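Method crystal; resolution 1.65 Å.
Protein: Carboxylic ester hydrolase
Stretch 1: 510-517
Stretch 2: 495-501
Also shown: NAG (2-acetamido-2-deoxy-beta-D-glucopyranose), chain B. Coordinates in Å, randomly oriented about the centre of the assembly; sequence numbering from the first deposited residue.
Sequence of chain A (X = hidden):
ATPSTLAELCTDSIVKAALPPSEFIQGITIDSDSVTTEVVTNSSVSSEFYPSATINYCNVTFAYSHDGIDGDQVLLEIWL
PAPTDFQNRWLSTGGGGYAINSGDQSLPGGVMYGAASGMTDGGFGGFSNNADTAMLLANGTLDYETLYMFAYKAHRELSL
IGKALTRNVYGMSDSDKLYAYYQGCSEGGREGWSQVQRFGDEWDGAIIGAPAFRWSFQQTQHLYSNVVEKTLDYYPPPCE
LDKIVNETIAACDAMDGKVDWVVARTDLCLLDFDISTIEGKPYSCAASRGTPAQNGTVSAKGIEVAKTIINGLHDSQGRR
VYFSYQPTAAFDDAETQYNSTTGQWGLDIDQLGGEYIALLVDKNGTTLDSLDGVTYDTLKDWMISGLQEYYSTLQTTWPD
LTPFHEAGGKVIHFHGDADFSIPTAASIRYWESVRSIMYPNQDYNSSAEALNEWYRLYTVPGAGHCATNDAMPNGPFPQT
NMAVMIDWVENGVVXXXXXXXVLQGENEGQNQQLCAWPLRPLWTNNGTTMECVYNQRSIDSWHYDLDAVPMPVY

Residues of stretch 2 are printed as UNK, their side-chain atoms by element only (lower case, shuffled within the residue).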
# COMPACT_ATOMS: atom_id res chain seq x y z
N GLN A 510 11.40 -0.00 -21.51
CA GLN A 510 11.69 1.44 -21.66
C GLN A 510 11.66 2.15 -20.31
O GLN A 510 10.87 1.77 -19.41
CB GLN A 510 10.70 2.08 -22.61
CG GLN A 510 10.89 1.56 -24.03
CD GLN A 510 10.25 2.37 -25.14
OE1 GLN A 510 9.53 3.36 -24.92
NE2 GLN A 510 10.50 1.89 -26.35
N ASN A 511 12.51 3.16 -20.20
CA ASN A 511 12.62 4.02 -19.01
C ASN A 511 11.61 5.14 -19.06
O ASN A 511 11.32 5.66 -20.14
CB ASN A 511 14.03 4.57 -18.88
CG ASN A 511 14.21 5.31 -17.57
OD1 ASN A 511 14.21 6.54 -17.56
ND2 ASN A 511 14.31 4.56 -16.47
N GLN A 512 11.09 5.52 -17.89
CA GLN A 512 10.32 6.76 -17.67
C GLN A 512 10.64 7.31 -16.29
O GLN A 512 11.20 6.59 -15.45
CB GLN A 512 8.82 6.52 -17.78
CG GLN A 512 8.34 6.50 -19.23
CD GLN A 512 6.83 6.51 -19.35
OE1 GLN A 512 6.11 7.13 -18.57
NE2 GLN A 512 6.36 5.79 -20.35
N GLN A 513 10.38 8.59 -16.13
CA GLN A 513 10.56 9.29 -14.86
C GLN A 513 9.19 9.67 -14.31
O GLN A 513 8.31 10.08 -15.08
CB GLN A 513 11.48 10.47 -15.06
CG GLN A 513 12.91 10.07 -15.49
CD GLN A 513 13.56 9.15 -14.47
OE1 GLN A 513 13.55 9.45 -13.29
NE2 GLN A 513 14.16 8.06 -14.94
N LEU A 514 9.06 9.68 -12.97
CA LEU A 514 7.80 10.13 -12.29
C LEU A 514 8.04 11.43 -11.55
O LEU A 514 9.02 11.57 -10.79
CB LEU A 514 7.31 9.03 -11.36
CG LEU A 514 7.19 7.62 -11.89
CD1 LEU A 514 6.77 6.66 -10.77
CD2 LEU A 514 6.18 7.53 -13.03
N CYS A 515 7.18 12.43 -11.80
CA CYS A 515 7.20 13.74 -11.13
C CYS A 515 6.88 13.59 -9.64
O CYS A 515 6.03 12.74 -9.28
CB CYS A 515 6.18 14.70 -11.75
SG CYS A 515 6.56 15.05 -13.50
N ALA A 516 7.58 14.36 -8.82
CA ALA A 516 7.38 14.45 -7.36
C ALA A 516 6.29 15.47 -7.10
O ALA A 516 6.39 16.62 -7.56
CB ALA A 516 8.65 14.88 -6.66
N TRP A 517 5.29 15.04 -6.35
CA TRP A 517 4.24 15.93 -5.81
C TRP A 517 4.91 17.14 -5.21
O TRP A 517 5.91 17.04 -4.52
CB TRP A 517 3.41 15.16 -4.74
CG TRP A 517 2.29 15.97 -4.18
CD1 TRP A 517 2.28 16.68 -3.03
CD2 TRP A 517 1.04 16.26 -4.85
NE1 TRP A 517 1.09 17.38 -2.92
CE2 TRP A 517 0.34 17.15 -4.03
CE3 TRP A 517 0.50 15.90 -6.09
CZ2 TRP A 517 -0.90 17.68 -4.40
CZ3 TRP A 517 -0.75 16.39 -6.44
CH2 TRP A 517 -1.41 17.29 -5.61
N UNK A 495 16.32 11.86 -5.36
CA UNK A 495 15.44 11.43 -6.45
C UNK A 495 14.49 12.50 -6.95
O UNK A 495 13.26 12.43 -6.69
c UNK A 495 14.61 10.58 -4.39
c UNK A 495 14.67 10.26 -5.83
c UNK A 495 15.89 11.30 -4.06
N UNK A 496 15.02 13.48 -7.67
CA UNK A 496 14.19 14.57 -8.21
C UNK A 496 12.93 14.00 -8.87
O UNK A 496 11.79 14.44 -8.54
c UNK A 496 15.04 15.40 -9.17
c UNK A 496 14.33 16.64 -9.62
o UNK A 496 16.22 15.77 -8.45
N UNK A 497 13.10 13.12 -9.83
CA UNK A 497 12.02 12.27 -10.36
C UNK A 497 12.27 10.85 -9.86
O UNK A 497 13.43 10.50 -9.55
o UNK A 497 13.21 11.95 -12.40
c UNK A 497 11.92 12.33 -11.89
c UNK A 497 11.50 13.70 -12.34
N UNK A 498 11.23 10.03 -9.78
CA UNK A 498 11.41 8.62 -9.39
C UNK A 498 11.58 7.75 -10.65
O UNK A 498 10.77 7.87 -11.58
c UNK A 498 11.57 6.60 -7.13
c UNK A 498 9.08 6.33 -7.24
c UNK A 498 10.35 6.70 -8.03
c UNK A 498 10.23 8.14 -8.56
N UNK A 499 12.64 6.96 -10.65
CA UNK A 499 12.94 6.06 -11.78
C UNK A 499 11.77 5.12 -12.01
O UNK A 499 11.22 4.57 -11.02
n UNK A 499 15.46 3.61 -12.61
o UNK A 499 15.00 5.55 -13.72
c UNK A 499 14.22 5.29 -11.47
c UNK A 499 14.93 4.82 -12.71
N UNK A 500 11.43 4.83 -13.26
CA UNK A 500 10.36 3.88 -13.58
C UNK A 500 10.62 3.14 -14.89
O UNK A 500 11.47 3.58 -15.69
c UNK A 500 9.04 4.59 -13.61
N UNK A 501 9.92 2.04 -15.05
CA UNK A 501 10.12 1.12 -16.19
C UNK A 501 8.78 0.66 -16.72
O UNK A 501 7.87 0.39 -15.92
c UNK A 501 11.33 -0.91 -17.01
o UNK A 501 12.18 0.45 -15.20
c UNK A 501 11.00 -0.06 -15.81
C1 NAG B . 16.20 3.06 -13.72
C2 NAG B . 17.41 2.33 -13.21
C3 NAG B . 18.22 1.80 -14.41
C4 NAG B . 17.32 0.94 -15.30
C5 NAG B . 16.12 1.78 -15.70
C6 NAG B . 15.10 1.01 -16.55
C7 NAG B . 18.37 3.00 -11.12
C8 NAG B . 19.14 3.87 -10.24
N2 NAG B . 18.20 3.23 -12.43
O3 NAG B . 19.29 0.99 -13.91
O4 NAG B . 18.11 0.62 -16.47
O5 NAG B . 15.44 2.19 -14.50
O6 NAG B . 13.99 1.82 -16.83
O7 NAG B . 17.92 2.04 -10.58
O HOH W 1 9.89 15.94 -9.83

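Position 495 carries three side-chain carbons that close a ring onto its own backbone nitrogen, an arrangement unique to proline. Pro495 makes no contact with stretch 1. At position 496 a carbon bears one oxygen and one carbon, the branched pattern of threonine. The side chain of Thr496 points away from stretch 1, but its backbone O accepts a hydrogen bond from a water at 2.7 Å, and that water accepts one from Ala516 N at 3.0 Å, bridging the segments where direct pairing has ended.

Position 497 repeats the pattern of one carbon carrying an oxygen and a carbon, now pointing toward stretch 1. Its oxygen lies 2.7 Å from Gln513 OE1, close enough for a short hydrogen bond in which the hydroxyl is the donor. This is Thr497, with chi1 in the p well. Position 498 has four carbons forked at the second and no polar atom, which identifies leucine. Leu498 CB packs 4.1 Å from Leu514 CB, while the two backbones form a reciprocal pair: Leu498 N to Leu514 O and Leu514 N to Leu498 O, both 2.9 Å.

Position 499 has two carbons, the second carrying an oxygen and a nitrogen. That nitrogen is 1.4 Å from C1 of the NAG, a covalent N-glycosidic bond, so the residue is a glycosylated asparagine. Asn499 OD1 accepts two hydrogen bonds, from Asn511 ND2 at 3.0 Å and from Gln513 NE2 at 2.9 Å. Position 500 has a single side-chain carbon, 3.9 Å from Leu514 CG, and is alanine. Ala500 O accepts from Gln512 N at 3.0 Å, whereas the return bond from Ala500 N to Gln512 O, at 2.8 Å, is weak because of its bent angle.

Position 501 again has a carbon bearing one oxygen and one carbon, and is threonine, completing the Asn-Ala-Thr sequon of N-glycosylation. Thr501 OG1 and NAG O6 are hydrogen-bonded at 2.8 Å, and Thr501 CA makes a CA-H...O contact of 3.4 Å with Gln510 O.

The contact is an antiparallel strand pair with a distinct chemistry on each face. On the face of Leu498, Ala500 and Leu514, apolar side chains pack together. On the face of Asn499, Asn511 and Gln513, amides form a polar network, reinforced within stretch 1 by Gln513 NE2 donating to Asn511 OD1 at 3.0 Å. Asn511 ND2 also donates to NAG O6 at 2.8 Å, so the sugar attached to one strand is held by a side chain of the other.

Stretch 2, residues 495-501: PTTLNAT
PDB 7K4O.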